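Local coordinates for uncharacterized protein (Bacteroides uniformis ATCC 8492, PDB 4Q68) that is probably an N-acetylmuramoyl-L-alanine amidase of the NlpC/P60 type, cleaving the bond between glycan and peptide in cell-wall fragments, at residues A[200-205]-A[214-219]. Numbering follows the deposited sequence. Where two conformers were deposited one is given.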
loop_
_atom_site.group_PDB
_atom_site.type_symbol
_atom_site.label_atom_id
_atom_site.label_comp_id
_atom_site.label_asym_id
_atom_site.label_seq_id
_atom_site.Cartn_x
_atom_site.Cartn_y
_atom_site.Cartn_z
ATOM N N LYS A 200 -8.732 19.539 -6.680
ATOM C CA LYS A 200 -7.338 19.117 -6.566
ATOM C C LYS A 200 -7.314 17.678 -6.100
ATOM O O LYS A 200 -8.059 17.303 -5.194
ATOM C CB LYS A 200 -6.574 19.981 -5.576
ATOM C CG LYS A 200 -6.503 21.413 -6.027
ATOM C CD LYS A 200 -5.721 22.294 -5.075
ATOM C CE LYS A 200 -5.554 23.705 -5.621
ATOM N NZ LYS A 200 -6.860 24.376 -5.791
ATOM N N LEU A 201 -6.449 16.864 -6.703
ATOM C CA LEU A 201 -6.225 15.510 -6.225
ATOM C C LEU A 201 -5.193 15.540 -5.106
ATOM O O LEU A 201 -4.002 15.786 -5.340
ATOM C CB LEU A 201 -5.771 14.599 -7.350
ATOM C CG LEU A 201 -5.367 13.190 -6.925
ATOM C CD1 LEU A 201 -6.491 12.438 -6.230
ATOM C CD2 LEU A 201 -4.875 12.413 -8.124
ATOM N N LEU A 202 -5.704 15.331 -3.888
ATOM C CA LEU A 202 -4.939 15.249 -2.655
ATOM C C LEU A 202 -4.817 13.789 -2.238
ATOM O O LEU A 202 -5.404 12.890 -2.836
ATOM C CB LEU A 202 -5.619 16.050 -1.536
ATOM C CG LEU A 202 -6.046 17.472 -1.862
ATOM C CD1 LEU A 202 -6.640 18.119 -0.637
ATOM C CD2 LEU A 202 -4.877 18.290 -2.410
ATOM N N LEU A 203 -4.006 13.558 -1.217
ATOM C CA LEU A 203 -3.831 12.232 -0.652
ATOM C C LEU A 203 -4.173 12.237 0.834
ATOM O O LEU A 203 -3.710 13.108 1.579
ATOM C CB LEU A 203 -2.384 11.775 -0.844
ATOM C CG LEU A 203 -2.154 10.277 -0.726
ATOM C CD1 LEU A 203 -2.747 9.554 -1.924
ATOM C CD2 LEU A 203 -0.670 9.969 -0.615
ATOM N N VAL A 204 -4.997 11.284 1.252
ATOM C CA VAL A 204 -5.200 10.976 2.659
ATOM C C VAL A 204 -4.176 9.897 2.987
ATOM O O VAL A 204 -4.158 8.838 2.365
ATOM C CB VAL A 204 -6.632 10.488 2.928
ATOM C CG1 VAL A 204 -6.780 10.044 4.374
ATOM C CG2 VAL A 204 -7.614 11.589 2.595
ATOM N N HIS A 205 -3.281 10.157 3.930
ATOM C CA HIS A 205 -2.180 9.252 4.171
ATOM C C HIS A 205 -1.591 9.432 5.553
ATOM O O HIS A 205 -1.750 10.474 6.190
ATOM C CB HIS A 205 -1.098 9.424 3.090
ATOM C CG HIS A 205 -0.356 10.722 3.161
ATOM N ND1 HIS A 205 1.005 10.765 3.297
ATOM C CD2 HIS A 205 -0.776 12.009 3.117
ATOM C CE1 HIS A 205 1.403 12.016 3.334
ATOM N NE2 HIS A 205 0.342 12.796 3.232
ATOM N N VAL A 214 -3.168 12.525 7.722
ATOM C CA VAL A 214 -3.513 13.864 7.251
ATOM C C VAL A 214 -4.151 13.808 5.866
ATOM O O VAL A 214 -4.020 12.830 5.126
ATOM C CB VAL A 214 -2.270 14.781 7.158
ATOM C CG1 VAL A 214 -1.582 14.890 8.504
ATOM C CG2 VAL A 214 -1.291 14.292 6.089
ATOM N N VAL A 215 -4.823 14.902 5.528
ATOM C CA VAL A 215 -5.075 15.285 4.144
ATOM C C VAL A 215 -3.863 16.098 3.703
ATOM O O VAL A 215 -3.484 17.066 4.360
ATOM C CB VAL A 215 -6.341 16.161 4.020
ATOM C CG1 VAL A 215 -6.501 16.660 2.597
ATOM C CG2 VAL A 215 -7.569 15.424 4.482
ATOM N N SER A 216 -3.240 15.730 2.594
ATOM C CA SER A 216 -2.068 16.456 2.144
ATOM C C SER A 216 -2.375 17.931 1.907
ATOM O O SER A 216 -3.431 18.298 1.411
ATOM C CB SER A 216 -1.477 15.802 0.896
ATOM O OG SER A 216 -2.357 15.843 -0.208
ATOM N N LYS A 217 -1.420 18.783 2.274
ATOM C CA LYS A 217 -1.576 20.228 2.093
ATOM C C LYS A 217 -1.335 20.649 0.644
ATOM O O LYS A 217 -1.835 21.691 0.214
ATOM C CB LYS A 217 -0.648 21.009 3.019
ATOM C CG LYS A 217 -0.995 20.927 4.497
ATOM C CD LYS A 217 -2.208 21.768 4.860
ATOM C CE LYS A 217 -2.368 21.895 6.370
ATOM N NZ LYS A 217 -1.308 22.740 6.994
ATOM N N VAL A 218 -0.577 19.845 -0.096
ATOM C CA VAL A 218 -0.322 20.068 -1.499
ATOM C C VAL A 218 -0.909 18.903 -2.283
ATOM O O VAL A 218 -1.134 17.812 -1.738
ATOM C CB VAL A 218 1.194 20.240 -1.783
ATOM C CG1 VAL A 218 1.738 21.406 -0.979
ATOM C CG2 VAL A 218 1.990 18.958 -1.482
ATOM N N PRO A 219 -1.165 19.097 -3.578
ATOM C CA PRO A 219 -1.670 17.994 -4.374
ATOM C C PRO A 219 -0.681 16.838 -4.457
ATOM O O PRO A 219 0.535 17.012 -4.296
ATOM C CB PRO A 219 -1.900 18.637 -5.747
ATOM C CG PRO A 219 -2.053 20.099 -5.463
ATOM C CD PRO A 219 -1.111 20.348 -4.346
#
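Lys200 starts the contact loosely, its CD near CG of the Pro219 ring, while its amine leads off from 214-219. Next along the strand, Leu201 meets the same proline through its backbone: its O lies 3.4 Å from Pro219 CA, and its side chain packs on Ala194 and Tyr196 of the adjoining strand 188-197. Leu202 straddles the bend of 214-219. Its CD1 reaches Val215 CG1 (3.6 Å), the two side chains crossing obliquely, whereas CD2 rests near Val218 O and Pro219 CA. Leu203 is gripped twice by Ser216: its O accepts a bond from Ser216 N (2.9 Å), and its N-H points almost straight (174°) at Ser216 OG, 3.0 Å away. With chi1 at 64°, that oxygen sits between the backbone N and carbonyl carbon of Ser216; it also donates to Val218 O (2.8 Å), so the hydroxyl links the strand to the turn behind it. An alanine in place of Ser216 would probably leave Leu203 N and Val218 O without this shared partner and the turn less firmly held. Val204 pairs with Val215 as an antiparallel non-hydrogen-bonded pair, their CG2 methyls 4.3 Å apart, and its CA-H approaches Val214 O. His205 and Val214 form the hydrogen-bonded pair, joined by two backbone bonds. Their side chains run alongside each other in the same direction, and Val214 CG2 comes obliquely to the imidazole at NE2 (3.6 Å); on the ring's other nitrogen, ND1 is hydrogen-bonded to His190. The pairing belongs to the antiparallel beta hairpin of strands 200-207 and 212-215, the latter adding to the main sheet of this NlpC/P60-like domain, and the chain then runs on, held by the Ser216 hydroxyl, to Pro219, the N-cap of helix 220-225.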